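PDB 4BE3: alginate lyase, family PL7 from Zobellia galactanivorans, which cleaves alginate exolytically as a family PL7 lyase, probably at both mannuronate and guluronate linkages. Local coordinates for residues W159-D162 against M163-G167; Q229-K232 against T233-S237. All coordinates share one frame; numbering follows the deposited sequence. Where two conformers were deposited one is given.

Contact 1 (W159-D162 against M163-G167); sequences WGYD and MSVVG
Y161 lays its ring against V165: the methyl CG1 sits over the middle of one face, 3.8 Å from the ring centroid of Y161 and only 10° off the ring normal, a CH-pi contact. The second methyl takes the base of the same side chain, V165 CG2 lying 3.7 Å from Y161 CB, while the two side chains cross at about a right angle. V165 CG1 lies anti to the backbone N (chi1 -176°), which puts it over the ring and leaves CG2 against Y161 CB and the root of the ring. The far end of the ring is tied elsewhere, Y161 OH bonding to the backbone O of E175. V165 is brought back to Y161 by a type I beta turn, D162 to V165, in the loop joining strands 153-157 and 181-182 of the beta-jelly roll of PL7 lyases. The closing bond from V165 N to D162 O is straight but weak at 3.4 Å; a water donates to both D162 O and V165 O, linking the two ends of the turn. D162 OD1 and S164 N close an Asx turn over the start of the beta turn. This OD1 accepts twice from S164: the backbone N gives to the anti lone pair at 2.8 Å, and the hydroxyl OG to the syn lone pair at 2.5 Å. Setting D162 CG between backbone N and carbonyl carbon (chi1 63°) brings OD1 to both donors. A leucine in place of D162 would probably leave S164 N and OG without this acceptor, and the hydroxyl free to rotate. M163 turns inward instead, its extended chain packing on F137 and W275.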
# COMPACT_ATOMS: atom_id res chain seq x y z
N TRP A 159 -5.80 -13.91 26.17
CA TRP A 159 -6.27 -15.09 27.00
C TRP A 159 -5.11 -15.30 27.95
O TRP A 159 -3.93 -15.42 27.54
CB TRP A 159 -6.35 -16.34 26.15
CG TRP A 159 -7.42 -16.12 25.07
CD1 TRP A 159 -8.78 -15.93 25.24
CD2 TRP A 159 -7.18 -16.21 23.67
NE1 TRP A 159 -9.43 -15.84 23.97
CE2 TRP A 159 -8.47 -16.03 22.99
CE3 TRP A 159 -5.98 -16.40 22.91
CZ2 TRP A 159 -8.58 -15.98 21.60
CZ3 TRP A 159 -6.12 -16.39 21.46
CH2 TRP A 159 -7.42 -16.18 20.84
N GLY A 160 -5.38 -15.23 29.27
CA GLY A 160 -4.26 -15.48 30.17
C GLY A 160 -3.73 -14.17 30.72
O GLY A 160 -4.49 -13.18 30.88
N TYR A 161 -2.42 -14.14 30.88
CA TYR A 161 -1.79 -12.99 31.49
C TYR A 161 -1.22 -12.02 30.41
O TYR A 161 -1.12 -12.37 29.23
CB TYR A 161 -0.53 -13.44 32.19
CG TYR A 161 -0.86 -14.40 33.37
CD1 TYR A 161 -1.97 -14.16 34.20
CD2 TYR A 161 -0.05 -15.51 33.55
CE1 TYR A 161 -2.28 -15.08 35.30
CE2 TYR A 161 -0.29 -16.37 34.68
CZ TYR A 161 -1.39 -16.06 35.51
OH TYR A 161 -1.67 -16.93 36.62
N ASP A 162 -0.94 -10.82 30.80
CA ASP A 162 -0.10 -9.95 29.90
C ASP A 162 1.42 -10.12 30.29
O ASP A 162 1.74 -10.98 31.14
CB ASP A 162 -0.55 -8.47 29.94
CG ASP A 162 -0.39 -7.85 31.29
OD1 ASP A 162 0.64 -8.05 31.99
OD2 ASP A 162 -1.35 -7.16 31.67
N MET A 163 2.33 -9.36 29.69
CA MET A 163 3.70 -9.72 29.84
C MET A 163 4.15 -9.41 31.28
O MET A 163 5.25 -9.90 31.67
CB MET A 163 4.50 -8.65 28.96
CG MET A 163 5.84 -9.12 28.61
SD MET A 163 6.67 -7.65 27.84
CE MET A 163 8.13 -8.55 27.29
N SER A 164 3.36 -8.63 32.01
CA SER A 164 3.85 -8.10 33.33
C SER A 164 3.77 -9.18 34.43
O SER A 164 4.28 -8.97 35.54
CB SER A 164 3.05 -6.84 33.82
OG SER A 164 1.71 -7.21 34.12
N VAL A 165 3.09 -10.28 34.16
CA VAL A 165 2.90 -11.32 35.21
C VAL A 165 4.17 -12.17 35.24
O VAL A 165 4.35 -13.06 34.38
CB VAL A 165 1.65 -12.17 34.96
CG1 VAL A 165 1.49 -13.14 36.17
CG2 VAL A 165 0.40 -11.25 35.02
N VAL A 166 5.07 -11.89 36.15
CA VAL A 166 6.38 -12.55 36.20
C VAL A 166 6.41 -13.46 37.41
O VAL A 166 5.53 -13.35 38.29
CB VAL A 166 7.52 -11.50 36.24
CG1 VAL A 166 7.48 -10.62 34.91
CG2 VAL A 166 7.32 -10.50 37.43
N GLY A 167 7.49 -14.25 37.51
CA GLY A 167 7.64 -15.09 38.73
C GLY A 167 8.38 -14.18 39.74
O GLY A 167 9.03 -13.12 39.42
O HOH W 1 3.45 -13.07 31.84

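Contact 2 (Q229-K232 against T233-S237); sequences QQIK and TLYAS
Q229 opens a short alpha-helix, residues 229-234, whose i to i+4 backbone bonds tie the two segments together. Its carbonyl O receives T233 N at 2.9 Å, almost in line with the C=O bond (161°). The Q229 side chain, bent at chi2 (68°), brings its amide NE2 to a water that also bonds T233 OG1 at 2.6 Å, so the two side chains, crossing at about a right angle, are bridged along the outer face of the helix. Next, Q230 O accepts from L234 N at 2.8 Å, the donor tilted out of the carbonyl plane, while L234 CB rests on the same oxygen. The Q230 side chain packs on Y154 and S155 of strand 153-157. I231 turns to the protein side, where it lies alongside Y235, both pointing the same way; I231 CG2 meets Y235 CD1 at 3.8 Å. I231 O accepts Y235 N at 2.9 Å, although Y235 is the first residue to leave helical backbone angles. Y235 OH hydrogen-bonds to D153 N, tying the end of the ring to the start of that strand. K232 faces outward, and A236 CB comes up against its carbonyl O at 3.3 Å. Past the helix, A236 N bonds back to T233 O. With Y235 CG beside its backbone N (chi1 -73°), the aromatic CD1 edge faces I231 O in the ring plane, 3.6 Å away.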
# COMPACT_ATOMS: atom_id res chain seq x y z
N GLN A 229 0.21 2.67 34.95
CA GLN A 229 0.91 2.01 36.08
C GLN A 229 1.65 0.77 35.73
O GLN A 229 2.70 0.44 36.36
CB GLN A 229 -0.13 1.71 37.20
CG GLN A 229 0.55 1.45 38.61
CD GLN A 229 1.23 2.73 39.25
OE1 GLN A 229 0.91 3.85 38.87
NE2 GLN A 229 2.22 2.55 40.20
N GLN A 230 1.20 -0.01 34.69
CA GLN A 230 1.89 -1.19 34.32
C GLN A 230 3.33 -0.85 33.94
O GLN A 230 4.20 -1.68 34.24
CB GLN A 230 1.21 -1.85 33.06
CG GLN A 230 2.01 -3.13 32.65
CD GLN A 230 1.42 -3.67 31.30
OE1 GLN A 230 0.25 -4.30 31.26
NE2 GLN A 230 2.07 -3.27 30.26
N ILE A 231 3.50 0.29 33.28
CA ILE A 231 4.88 0.67 32.77
C ILE A 231 5.73 1.04 34.03
O ILE A 231 6.81 0.58 34.20
CB ILE A 231 4.85 1.90 31.91
CG1 ILE A 231 3.94 1.72 30.65
CG2 ILE A 231 6.29 2.33 31.55
CD1 ILE A 231 4.03 0.40 30.08
N LYS A 232 5.13 1.82 34.93
CA LYS A 232 5.93 2.29 36.16
C LYS A 232 6.39 1.05 36.86
O LYS A 232 7.57 0.99 37.38
CB LYS A 232 5.02 3.04 37.12
CG LYS A 232 4.30 4.12 36.32
CD LYS A 232 4.87 5.52 36.30
CE LYS A 232 3.73 6.46 36.75
NZ LYS A 232 4.20 7.79 37.33
N THR A 233 5.50 0.04 37.02
CA THR A 233 5.82 -1.18 37.72
C THR A 233 6.82 -2.05 36.92
O THR A 233 7.86 -2.49 37.47
CB THR A 233 4.53 -2.02 37.96
OG1 THR A 233 3.76 -1.24 38.90
CG2 THR A 233 4.91 -3.39 38.75
N LEU A 234 6.47 -2.40 35.69
CA LEU A 234 7.32 -3.43 35.04
C LEU A 234 8.73 -2.81 34.69
O LEU A 234 9.73 -3.56 34.71
CB LEU A 234 6.64 -3.80 33.77
CG LEU A 234 7.28 -5.02 33.03
CD1 LEU A 234 7.41 -6.17 34.09
CD2 LEU A 234 6.35 -5.41 31.92
N TYR A 235 8.80 -1.50 34.41
CA TYR A 235 10.07 -0.92 34.03
C TYR A 235 10.78 -0.29 35.26
O TYR A 235 11.73 0.45 35.07
CB TYR A 235 9.90 0.16 32.96
CG TYR A 235 9.56 -0.54 31.63
CD1 TYR A 235 8.23 -0.94 31.30
CD2 TYR A 235 10.63 -0.87 30.75
CE1 TYR A 235 7.99 -1.59 30.05
CE2 TYR A 235 10.38 -1.49 29.52
CZ TYR A 235 9.09 -1.77 29.18
OH TYR A 235 8.85 -2.42 27.99
N ALA A 236 10.30 -0.59 36.51
CA ALA A 236 10.86 0.16 37.64
C ALA A 236 12.40 -0.15 37.79
O ALA A 236 13.05 0.66 38.35
CB ALA A 236 10.17 -0.28 38.92
N SER A 237 12.86 -1.34 37.35
CA SER A 237 14.32 -1.46 37.66
C SER A 237 15.15 -1.00 36.46
O SER A 237 16.31 -0.67 36.71
CB SER A 237 14.82 -2.76 38.35
OG SER A 237 14.37 -2.99 39.71
O HOH W 2 3.27 0.23 41.04

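Contact 1 comes first along the chain, in the loop between strands 153-157 and 181-182; contact 2 follows later on helix 229-234, after strand 210-215. Their centres are 14 Å apart, on the same side of the chain's centre, and the two pieces touch directly: S164 CA packs on L234 CD2 at 3.9 Å, and S164 CB lies by the Q230 side chain. Strand 153-157 is a shared neighbour, meeting D162 from contact 1 and Q230 and I231 from contact 2, and W275 packs against both M163 and Y235. A turn and a helix well separated in sequence are thus joined beside this strand of the larger antiparallel sheet, with no residue of the tartrate pocket among them.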